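Local atomic coordinates of DNA-binding transcriptional repressor YiaJ (Escherichia coli, PDB entry 1YSQ), a protein that represses transcription of the yiaKLMNOPQRS operon, which may serve in using 2,3-diketo-L-gulonate, and is represented here by its IclR-type C-terminal, effector-binding domain. Residues Q94-T97 / R98-T102; K83-W86 / E87-H91; A120-R123 / E124-L128. All blocks are in the same frame, centred on the assembly; numbering follows the deposited sequence.

Contact 1 of 3, residues Q94-T97 / R98-T102; sequences QPLT and RNTIT
Thr97 and Thr100 bind each other through side chain and backbone, fastening the two ends of a type I beta turn in the loop between helices 79-88 and 104-117. The hydrogen bonds come first. Thr97 N donates to Thr100 OG1 over 2.8 Å and almost straight, at 173°. In the opposite direction Thr100 N reaches Thr97 O at 3.3 Å, from well above the carbonyl plane, a long bond that closes the turn. A third bond, from Asn99 N to Thr97 OG1 at 3.1 Å, makes an ST turn; it depends on a chi1 of 69°, which sets the hydroxyl between the backbone N and the carbonyl carbon and turns it toward the N-H of Asn99. Threonine suits both positions because its hydroxyl can accept from one backbone and donate to another: Thr97 OG1 also bonds to Glu124 O, and Thr100 OG1 to Glu125 O.

Water adds one further bridge, donating to Thr97 O at 2.8 Å and to Thr100 O at 2.7 Å.

Van der Waals contact is lighter. The methyl CG2 of Thr100 lies 3.6 Å from Gln94 O, while CG2 of Thr102 sits against the backbone of Gln94 and Pro95, 3.8 Å from Pro95 N. Pro95, at the centre of an inverse gamma turn, bends the chain just before the threonines.

With each hydroxyl both accepting from the turn and bonded to a carbonyl of the 124-128 loop, the threonines fix the turn's shape and hold it to that loop, so this surface loop is likely to keep a defined conformation without a helix or strand.

Contact 2 of 3, residues K83-W86 / E87-H91; sequences KSYW and ESHQH
Glu87 lies one helical turn beyond Lys83, and the two chains cross obliquely, carboxylate oxygen OE2 of Glu87 lying 3.4 Å from the aliphatic CG of Lys83. The charged ends stay farther apart, with Lys83 NZ 4.5 Å from Glu87 OE2, beyond a salt bridge. A water links the pair instead, donating both to this oxygen and to Lys83 O, which also accepts the regular helical bond from Glu87 N. Long, flexible charged chains suit this solvent-facing side.

Tyr85 is buried. Its ring stacks face to face on that of His89, centroids 4.1 Å apart and planes at 17°; flat rings suit the place, since the imidazole can stack and still donate. His89 ND1 shares its N-H between Tyr85 O (3.0 Å, in the carbonyl plane on a lone pair) and Ser88 OG, both tilted from the ring plane. NE2 bonds to Asp37, so the ring may well be protonated.

This is the C-terminal end of helix 79-88, where main-chain donors run short: Tyr85 O receives only weak bonds from Ser88 N and His89 N. Ser84 O, regularly bonded to Ser88 N, gains Ser88 OG from the opposite face of its plane. Trp86 O is met by Gln90 NE2 at 2.8 Å and 163°, the bent glutamine chain being long enough to reach back. The same NE2 meets Trp86 CD1 obliquely at 3.6 Å, ring and amide planes 39° apart, while the indole NE1 bonds to Thr102 O and the ring packs on Leu104 and Met107.

Contact 3 of 3, residues A120-R123 / E124-L128; sequences AMDR and EENEL
Where the edge strand 120-123 of the antiparallel sheet runs out into the loop leading to strand 130-137, Asp122 reaches forward to Glu125 and Asn126 and gathers the loop round its carboxylate. The sheet is the core of the effector-binding domain of IclR regulators, related to GAF domains.

The two oxygens of Asp122 divide the work. OD1 accepts from Glu125 N at 2.7 Å, met nearly end-on to its C-O bond. OD2 accepts a hydrogen bond from Asn126 ND2 at 3.0 Å, arriving from above the carboxylate plane, with amide and carboxylate turned 77° to each other. A chi1 of 165° puts the Asp122 carboxylate beside the carbonyl carbon, on the side where the chain turns into 124-126. Glu124 has left-handed helical backbone angles, which probably help bring Glu125 N to it. Replacing Asp122 by an alanine removes both oxygens, which would probably leave Glu125 N without its acceptor and the Asn126 amide with Cys66 O but not this second partner, the turn less firmly fixed.

Glu125 answers in the reverse direction: its OE2 accepts from Arg123 N at 2.9 Å and 172°. The two carboxylates come within 4.1 Å, Asp122 OD1 to Glu125 OE2, a closeness probably eased by Lys71, which forms a salt bridge with Glu125 OE1. A water joins Glu125 OE2 to Arg123 NH1, and the guanidinium lies with one face over Met121 CB. A phosphate ion, probably from the crystallisation liquor, sits near Asp122 and may mark a pocket.

Strand 120-123 pairs with 130-137 and touches helix 68-75 through Ala120 and Asp122, while the turn after it meets Cys66 and the 94-102 loop.

From the N terminus the chain meets contact 2 first, at the end of helix 79-88, then contact 1 in the loop that leads to helix 104-117, and last contact 3, where edge strand 120-123 turns toward strand 130-137. Contact 2 finishes its helix; contacts 1 and 3 close short turns. They follow in series, and none nests in or crosses another. Contact 1 is the middle piece in space as well. Thr102 O lies 2.8 Å from Trp86 NE1, a probable hydrogen bond to contact 2, and other side chains hold the loop of contact 3. Contacts 2 and 3 do not touch, their nearest atoms about 9 Å apart, so the 94-102 loop joins helix end to sheet edge.

Contact 1 of 3, residues Q94-T97 / R98-T102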
ATOM      1  N   GLN A  94     -13.684  10.936  -5.545  1.00 34.63           N
ATOM      2  CA  GLN A  94     -13.916  11.337  -6.930  1.00 35.26           C
ATOM      3  C   GLN A  94     -13.413  10.268  -7.893  1.00 34.88           C
ATOM      4  O   GLN A  94     -12.428   9.579  -7.594  1.00 34.98           O
ATOM      5  CB  GLN A  94     -13.226  12.682  -7.215  1.00 35.71           C
ATOM      6  CG  GLN A  94     -13.818  13.885  -6.449  1.00 37.98           C
ATOM      7  CD  GLN A  94     -15.238  14.240  -6.885  1.00 40.78           C
ATOM      8  OE1 GLN A  94     -15.580  14.113  -8.057  1.00 43.56           O
ATOM      9  NE2 GLN A  94     -16.062  14.685  -5.939  1.00 41.74           N
ATOM     10  N   PRO A  95     -14.074  10.133  -9.041  1.00 34.72           N
ATOM     11  CA  PRO A  95     -13.692   9.124 -10.036  1.00 34.50           C
ATOM     12  C   PRO A  95     -12.445   9.525 -10.804  1.00 34.13           C
ATOM     13  O   PRO A  95     -12.548  10.074 -11.911  1.00 35.13           O
ATOM     14  CB  PRO A  95     -14.908   9.070 -10.966  1.00 34.77           C
ATOM     15  CG  PRO A  95     -15.507  10.458 -10.884  1.00 34.54           C
ATOM     16  CD  PRO A  95     -15.240  10.928  -9.479  1.00 35.17           C
ATOM     17  N   LEU A  96     -11.282   9.227 -10.238  1.00 32.74           N
ATOM     18  CA  LEU A  96     -10.006   9.567 -10.860  1.00 31.59           C
ATOM     19  C   LEU A  96      -9.821   8.854 -12.196  1.00 30.99           C
ATOM     20  O   LEU A  96      -9.321   9.442 -13.168  1.00 31.14           O
ATOM     21  CB  LEU A  96      -8.840   9.256  -9.904  1.00 31.71           C
ATOM     22  CG  LEU A  96      -8.917   9.860  -8.493  1.00 31.95           C
ATOM     23  CD1 LEU A  96      -7.689   9.458  -7.694  1.00 32.84           C
ATOM     24  CD2 LEU A  96      -9.073  11.378  -8.515  1.00 34.29           C
ATOM     25  N   THR A  97     -10.206   7.581 -12.236  1.00 29.70           N
ATOM     26  CA  THR A  97     -10.325   6.834 -13.493  1.00 28.66           C
ATOM     27  C   THR A  97     -11.644   6.109 -13.483  1.00 28.94           C
ATOM     28  O   THR A  97     -12.373   6.139 -12.476  1.00 28.46           O
ATOM     29  CB  THR A  97      -9.187   5.782 -13.666  1.00 28.22           C
ATOM     30  OG1 THR A  97      -9.352   4.726 -12.705  1.00 26.41           O
ATOM     31  CG2 THR A  97      -7.835   6.374 -13.369  1.00 28.19           C
ATOM     32  N   ARG A  98     -11.933   5.420 -14.588  1.00 28.74           N
ATOM     33  CA  ARG A  98     -13.124   4.584 -14.683  1.00 29.17           C
ATOM     34  C   ARG A  98     -13.118   3.418 -13.670  1.00 28.46           C
ATOM     35  O   ARG A  98     -14.142   2.768 -13.459  1.00 27.97           O
ATOM     36  CB  ARG A  98     -13.253   4.039 -16.110  1.00 29.61           C
ATOM     37  CG  ARG A  98     -12.101   3.133 -16.527  1.00 32.07           C
ATOM     38  CD  ARG A  98     -12.249   2.524 -17.916  1.00 37.68           C
ATOM     39  NE  ARG A  98     -11.093   1.698 -18.274  1.00 40.85           N
ATOM     40  CZ  ARG A  98     -10.218   1.993 -19.245  1.00 44.92           C
ATOM     41  NH1 ARG A  98     -10.353   3.100 -19.972  1.00 45.71           N
ATOM     42  NH2 ARG A  98      -9.195   1.177 -19.493  1.00 44.85           N
ATOM     43  N   ASN A  99     -11.959   3.159 -13.060  1.00 27.80           N
ATOM     44  CA  ASN A  99     -11.781   2.041 -12.132  1.00 27.46           C
ATOM     45  C   ASN A  99     -11.812   2.421 -10.657  1.00 26.99           C
ATOM     46  O   ASN A  99     -11.907   1.540  -9.806  1.00 26.24           O
ATOM     47  CB  ASN A  99     -10.463   1.311 -12.418  1.00 27.17           C
ATOM     48  CG  ASN A  99     -10.354   0.872 -13.867  1.00 28.65           C
ATOM     49  OD1 ASN A  99     -11.225   0.153 -14.366  1.00 28.75           O
ATOM     50  ND2 ASN A  99      -9.295   1.308 -14.551  1.00 25.73           N
ATOM     51  N   THR A 100     -11.740   3.717 -10.366  1.00 26.84           N
ATOM     52  CA  THR A 100     -11.725   4.197  -8.982  1.00 27.14           C
ATOM     53  C   THR A 100     -12.978   3.721  -8.267  1.00 27.54           C
ATOM     54  O   THR A 100     -14.069   3.748  -8.847  1.00 27.35           O
ATOM     55  CB  THR A 100     -11.666   5.726  -8.944  1.00 26.87           C
ATOM     56  OG1 THR A 100     -10.605   6.178  -9.792  1.00 27.44           O
ATOM     57  CG2 THR A 100     -11.283   6.216  -7.531  1.00 25.95           C
ATOM     58  N   ILE A 101     -12.819   3.293  -7.012  1.00 27.44           N
ATOM     59  CA  ILE A 101     -13.937   2.791  -6.246  1.00 27.56           C
ATOM     60  C   ILE A 101     -14.579   3.971  -5.526  1.00 28.02           C
ATOM     61  O   ILE A 101     -14.021   4.493  -4.551  1.00 28.28           O
ATOM     62  CB  ILE A 101     -13.491   1.683  -5.254  1.00 27.70           C
ATOM     63  CG1 ILE A 101     -12.782   0.535  -5.998  1.00 26.45           C
ATOM     64  CG2 ILE A 101     -14.698   1.150  -4.481  1.00 27.36           C
ATOM     65  CD1 ILE A 101     -12.011  -0.415  -5.081  1.00 27.03           C
ATOM     66  N   THR A 102     -15.741   4.397  -6.026  1.00 28.33           N
ATOM     67  CA  THR A 102     -16.442   5.574  -5.495  1.00 28.99           C
ATOM     68  C   THR A 102     -17.756   5.263  -4.770  1.00 29.58           C
ATOM     69  O   THR A 102     -18.315   6.148  -4.108  1.00 29.07           O
ATOM     70  CB  THR A 102     -16.710   6.626  -6.601  1.00 29.01           C
ATOM     71  OG1 THR A 102     -17.471   6.033  -7.663  1.00 28.68           O
ATOM     72  CG2 THR A 102     -15.408   7.060  -7.269  1.00 29.51           C
TER
HETATM   73  O   HOH W   1     -14.579   5.434 -10.930  1.00 33.95           O

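Contact 2 of 3, residues K83-W86 / E87-H91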
ATOM      1  N   LYS A  83     -18.321   3.556   6.467  1.00 25.49           N
ATOM      2  CA  LYS A  83     -19.587   4.283   6.357  1.00 27.15           C
ATOM      3  C   LYS A  83     -19.433   5.776   6.686  1.00 26.70           C
ATOM      4  O   LYS A  83     -19.824   6.618   5.878  1.00 27.25           O
ATOM      5  CB  LYS A  83     -20.685   3.633   7.223  1.00 28.10           C
ATOM      6  CG  LYS A  83     -22.065   4.244   6.983  1.00 31.61           C
ATOM      7  CD  LYS A  83     -23.195   3.222   7.039  1.00 37.72           C
ATOM      8  CE  LYS A  83     -24.508   3.886   7.462  1.00 41.09           C
ATOM      9  NZ  LYS A  83     -24.897   3.502   8.856  1.00 43.13           N
ATOM     10  N   SER A  84     -18.834   6.100   7.836  1.00 26.55           N
ATOM     11  CA  SER A  84     -18.662   7.502   8.240  1.00 27.04           C
ATOM     12  C   SER A  84     -17.682   8.226   7.318  1.00 26.67           C
ATOM     13  O   SER A  84     -17.858   9.403   7.028  1.00 26.75           O
ATOM     14  CB  SER A  84     -18.197   7.627   9.701  1.00 27.39           C
ATOM     15  OG  SER A  84     -19.050   6.887  10.562  1.00 30.27           O
ATOM     16  N   TYR A  85     -16.653   7.514   6.862  1.00 26.12           N
ATOM     17  CA  TYR A  85     -15.697   8.052   5.897  1.00 25.64           C
ATOM     18  C   TYR A  85     -16.423   8.481   4.626  1.00 26.13           C
ATOM     19  O   TYR A  85     -16.214   9.589   4.144  1.00 26.01           O
ATOM     20  CB  TYR A  85     -14.599   7.013   5.604  1.00 25.88           C
ATOM     21  CG  TYR A  85     -13.577   7.423   4.560  1.00 25.13           C
ATOM     22  CD1 TYR A  85     -12.388   8.053   4.927  1.00 24.21           C
ATOM     23  CD2 TYR A  85     -13.787   7.145   3.205  1.00 25.93           C
ATOM     24  CE1 TYR A  85     -11.435   8.424   3.966  1.00 23.70           C
ATOM     25  CE2 TYR A  85     -12.851   7.518   2.237  1.00 24.24           C
ATOM     26  CZ  TYR A  85     -11.680   8.141   2.618  1.00 25.36           C
ATOM     27  OH  TYR A  85     -10.756   8.483   1.650  1.00 25.10           O
ATOM     28  N   TRP A  86     -17.273   7.606   4.085  1.00 26.47           N
ATOM     29  CA  TRP A  86     -18.047   7.937   2.882  1.00 27.35           C
ATOM     30  C   TRP A  86     -18.961   9.145   3.117  1.00 28.71           C
ATOM     31  O   TRP A  86     -19.103  10.006   2.246  1.00 29.16           O
ATOM     32  CB  TRP A  86     -18.857   6.727   2.367  1.00 26.56           C
ATOM     33  CG  TRP A  86     -18.456   6.341   0.974  1.00 26.35           C
ATOM     34  CD1 TRP A  86     -19.129   6.606  -0.184  1.00 26.55           C
ATOM     35  CD2 TRP A  86     -17.262   5.648   0.592  1.00 26.21           C
ATOM     36  NE1 TRP A  86     -18.432   6.121  -1.267  1.00 27.00           N
ATOM     37  CE2 TRP A  86     -17.282   5.519  -0.820  1.00 26.48           C
ATOM     38  CE3 TRP A  86     -16.177   5.101   1.306  1.00 26.32           C
ATOM     39  CZ2 TRP A  86     -16.259   4.881  -1.536  1.00 26.37           C
ATOM     40  CZ3 TRP A  86     -15.156   4.468   0.590  1.00 24.06           C
ATOM     41  CH2 TRP A  86     -15.206   4.364  -0.811  1.00 26.37           C
ATOM     42  N   GLU A  87     -19.567   9.208   4.297  1.00 29.81           N
ATOM     43  CA  GLU A  87     -20.476  10.310   4.620  1.00 31.46           C
ATOM     44  C   GLU A  87     -19.729  11.643   4.666  1.00 31.34           C
ATOM     45  O   GLU A  87     -20.205  12.654   4.125  1.00 31.75           O
ATOM     46  CB  GLU A  87     -21.201  10.039   5.938  1.00 32.11           C
ATOM     47  CG  GLU A  87     -22.360   9.066   5.791  1.00 36.48           C
ATOM     48  CD  GLU A  87     -22.794   8.431   7.105  1.00 41.47           C
ATOM     49  OE1 GLU A  87     -22.507   8.990   8.188  1.00 42.90           O
ATOM     50  OE2 GLU A  87     -23.435   7.356   7.051  1.00 43.52           O
ATOM     51  N   SER A  88     -18.541  11.619   5.269  1.00 30.87           N
ATOM     52  CA  SER A  88     -17.765  12.827   5.556  1.00 30.40           C
ATOM     53  C   SER A  88     -16.742  13.216   4.472  1.00 30.62           C
ATOM     54  O   SER A  88     -16.169  14.301   4.544  1.00 29.89           O
ATOM     55  CB  SER A  88     -17.025  12.648   6.889  1.00 30.21           C
ATOM     56  OG  SER A  88     -16.065  11.611   6.759  1.00 29.86           O
ATOM     57  N   HIS A  89     -16.501  12.339   3.497  1.00 30.30           N
ATOM     58  CA  HIS A  89     -15.529  12.609   2.423  1.00 31.45           C
ATOM     59  C   HIS A  89     -16.182  12.655   1.035  1.00 32.81           C
ATOM     60  O   HIS A  89     -15.528  12.386   0.014  1.00 32.42           O
ATOM     61  CB  HIS A  89     -14.366  11.588   2.442  1.00 30.58           C
ATOM     62  CG  HIS A  89     -13.489  11.689   3.651  1.00 29.82           C
ATOM     63  ND1 HIS A  89     -13.902  11.298   4.909  1.00 30.48           N
ATOM     64  CD2 HIS A  89     -12.220  12.137   3.797  1.00 28.35           C
ATOM     65  CE1 HIS A  89     -12.931  11.514   5.779  1.00 31.27           C
ATOM     66  NE2 HIS A  89     -11.898  12.020   5.130  1.00 30.67           N
ATOM     67  N   GLN A  90     -17.461  13.022   1.003  1.00 34.58           N
ATOM     68  CA  GLN A  90     -18.247  13.013  -0.238  1.00 36.74           C
ATOM     69  C   GLN A  90     -17.598  13.831  -1.345  1.00 37.37           C
ATOM     70  O   GLN A  90     -17.605  13.430  -2.507  1.00 37.98           O
ATOM     71  CB  GLN A  90     -19.687  13.485   0.003  1.00 36.93           C
ATOM     72  CG  GLN A  90     -20.661  12.363   0.328  1.00 39.73           C
ATOM     73  CD  GLN A  90     -20.655  11.248  -0.721  1.00 44.42           C
ATOM     74  OE1 GLN A  90     -21.264  11.391  -1.789  1.00 46.33           O
ATOM     75  NE2 GLN A  90     -19.961  10.140  -0.424  1.00 44.59           N
ATOM     76  N   HIS A  91     -17.001  14.955  -0.971  1.00 38.35           N
ATOM     77  CA  HIS A  91     -16.365  15.843  -1.930  1.00 39.16           C
ATOM     78  C   HIS A  91     -15.025  15.289  -2.415  1.00 38.81           C
ATOM     79  O   HIS A  91     -14.663  15.428  -3.584  1.00 39.08           O
ATOM     80  CB  HIS A  91     -16.179  17.216  -1.290  1.00 40.10           C
ATOM     81  CG  HIS A  91     -15.551  18.220  -2.196  1.00 42.37           C
ATOM     82  ND1 HIS A  91     -14.242  18.624  -2.055  1.00 44.97           N
ATOM     83  CD2 HIS A  91     -16.047  18.895  -3.262  1.00 45.45           C
ATOM     84  CE1 HIS A  91     -13.958  19.511  -2.994  1.00 46.64           C
ATOM     85  NE2 HIS A  91     -15.036  19.692  -3.740  1.00 45.21           N
TER
HETATM   86  O   HOH W   2     -22.163   6.210   4.514  1.00 50.71           O

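Contact 3 of 3, residues A120-R123 / E124-L128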
ATOM      1  N   ALA A 120      -3.851  -6.090  -1.121  1.00 19.35           N
ATOM      2  CA  ALA A 120      -4.664  -5.200  -1.920  1.00 19.61           C
ATOM      3  C   ALA A 120      -3.960  -4.848  -3.222  1.00 19.83           C
ATOM      4  O   ALA A 120      -2.738  -4.947  -3.326  1.00 20.81           O
ATOM      5  CB  ALA A 120      -4.948  -3.920  -1.139  1.00 18.92           C
ATOM      6  N   MET A 121      -4.736  -4.404  -4.199  1.00 20.77           N
ATOM      7  CA  MET A 121      -4.152  -3.861  -5.412  1.00 20.92           C
ATOM      8  C   MET A 121      -4.722  -2.496  -5.694  1.00 21.50           C
ATOM      9  O   MET A 121      -5.842  -2.172  -5.265  1.00 21.97           O
ATOM     10  CB  MET A 121      -4.420  -4.803  -6.595  1.00 20.66           C
ATOM     11  CG  MET A 121      -3.385  -5.931  -6.731  1.00 22.11           C
ATOM     12  SD  MET A 121      -3.607  -6.832  -8.325  1.00 16.82           S
ATOM     13  CE  MET A 121      -2.538  -6.340  -8.997  1.00 22.13           C
ATOM     14  N   ASP A 122      -3.929  -1.676  -6.380  1.00 21.95           N
ATOM     15  CA  ASP A 122      -4.469  -0.537  -7.076  1.00 21.83           C
ATOM     16  C   ASP A 122      -4.549  -0.993  -8.527  1.00 21.90           C
ATOM     17  O   ASP A 122      -3.526  -1.157  -9.188  1.00 21.99           O
ATOM     18  CB  ASP A 122      -3.560   0.683  -6.913  1.00 22.26           C
ATOM     19  CG  ASP A 122      -3.891   1.795  -7.905  1.00 23.22           C
ATOM     20  OD1 ASP A 122      -4.962   1.724  -8.571  1.00 22.33           O
ATOM     21  OD2 ASP A 122      -3.118   2.762  -8.094  1.00 24.34           O
ATOM     22  N   ARG A 123      -5.771  -1.235  -8.994  1.00 22.60           N
ATOM     23  CA  ARG A 123      -6.011  -1.729 -10.348  1.00 23.66           C
ATOM     24  C   ARG A 123      -6.363  -0.543 -11.229  1.00 23.66           C
ATOM     25  O   ARG A 123      -7.537  -0.343 -11.604  1.00 23.77           O
ATOM     26  CB  ARG A 123      -7.138  -2.780 -10.359  1.00 24.03           C
ATOM     27  CG  ARG A 123      -6.788  -4.059  -9.611  1.00 26.54           C
ATOM     28  CD  ARG A 123      -7.933  -5.099  -9.511  1.00 31.31           C
ATOM     29  NE  ARG A 123      -7.545  -6.182  -8.605  1.00 35.95           N
ATOM     30  CZ  ARG A 123      -7.759  -6.182  -7.283  1.00 38.62           C
ATOM     31  NH1 ARG A 123      -8.389  -5.172  -6.697  1.00 38.87           N
ATOM     32  NH2 ARG A 123      -7.343  -7.202  -6.541  1.00 40.79           N
ATOM     33  N   GLU A 124      -5.338   0.254 -11.546  1.00 23.69           N
ATOM     34  CA  GLU A 124      -5.513   1.485 -12.343  1.00 23.65           C
ATOM     35  C   GLU A 124      -6.629   2.402 -11.811  1.00 23.86           C
ATOM     36  O   GLU A 124      -7.443   2.947 -12.586  1.00 22.64           O
ATOM     37  CB  GLU A 124      -5.763   1.128 -13.814  1.00 24.03           C
ATOM     38  CG  GLU A 124      -4.700   0.225 -14.427  1.00 24.56           C
ATOM     39  CD  GLU A 124      -5.041  -0.121 -15.868  1.00 26.30           C
ATOM     40  OE1 GLU A 124      -5.684  -1.162 -16.087  1.00 28.46           O
ATOM     41  OE2 GLU A 124      -4.694   0.668 -16.765  1.00 25.99           O
ATOM     42  N   GLU A 125      -6.666   2.559 -10.488  1.00 23.39           N
ATOM     43  CA  GLU A 125      -7.659   3.402  -9.821  1.00 23.60           C
ATOM     44  C   GLU A 125      -7.196   4.852  -9.654  1.00 24.24           C
ATOM     45  O   GLU A 125      -7.999   5.723  -9.323  1.00 25.04           O
ATOM     46  CB  GLU A 125      -8.028   2.816  -8.450  1.00 23.34           C
ATOM     47  CG  GLU A 125      -8.698   1.452  -8.547  1.00 22.69           C
ATOM     48  CD  GLU A 125      -8.510   0.615  -7.289  1.00 22.18           C
ATOM     49  OE1 GLU A 125      -8.704   1.156  -6.175  1.00 21.37           O
ATOM     50  OE2 GLU A 125      -8.140  -0.568  -7.428  1.00 22.10           O
ATOM     51  N   ASN A 126      -5.907   5.108  -9.872  1.00 25.07           N
ATOM     52  CA  ASN A 126      -5.377   6.471  -9.832  1.00 25.80           C
ATOM     53  C   ASN A 126      -5.047   7.004 -11.213  1.00 26.45           C
ATOM     54  O   ASN A 126      -5.369   8.143 -11.536  1.00 25.82           O
ATOM     55  CB  ASN A 126      -4.126   6.537  -8.970  1.00 26.18           C
ATOM     56  CG  ASN A 126      -4.445   6.435  -7.516  1.00 26.95           C
ATOM     57  OD1 ASN A 126      -4.753   7.440  -6.859  1.00 27.83           O
ATOM     58  ND2 ASN A 126      -4.391   5.217  -6.993  1.00 25.60           N
ATOM     59  N   GLU A 127      -4.399   6.164 -12.012  1.00 27.01           N
ATOM     60  CA  GLU A 127      -4.025   6.510 -13.373  1.00 27.98           C
ATOM     61  C   GLU A 127      -3.972   5.245 -14.215  1.00 28.04           C
ATOM     62  O   GLU A 127      -3.432   4.214 -13.783  1.00 27.46           O
ATOM     63  CB  GLU A 127      -2.669   7.222 -13.395  1.00 28.50           C
ATOM     64  CG  GLU A 127      -2.175   7.557 -14.789  1.00 31.42           C
ATOM     65  CD  GLU A 127      -0.788   8.161 -14.801  1.00 35.06           C
ATOM     66  OE1 GLU A 127      -0.326   8.675 -13.755  1.00 37.12           O
ATOM     67  OE2 GLU A 127      -0.169   8.129 -15.879  1.00 38.01           O
ATOM     68  N   LEU A 128      -4.537   5.317 -15.421  1.00 27.20           N
ATOM     69  CA  LEU A 128      -4.473   4.178 -16.321  1.00 27.40           C
ATOM     70  C   LEU A 128      -3.020   3.871 -16.587  1.00 26.75           C
ATOM     71  O   LEU A 128      -2.190   4.789 -16.655  1.00 26.39           O
ATOM     72  CB  LEU A 128      -5.222   4.441 -17.636  1.00 27.89           C
ATOM     73  CG  LEU A 128      -6.734   4.662 -17.525  1.00 29.10           C
ATOM     74  CD1 LEU A 128      -7.326   4.843 -18.927  1.00 30.90           C
ATOM     75  CD2 LEU A 128      -7.449   3.526 -16.783  1.00 28.30           C
TER
HETATM   76  O   HOH W   3      -3.453   3.760 -10.688  1.00 23.80           O
HETATM   77  O   HOH W   4      -9.409  -2.743  -7.139  1.00 33.56           O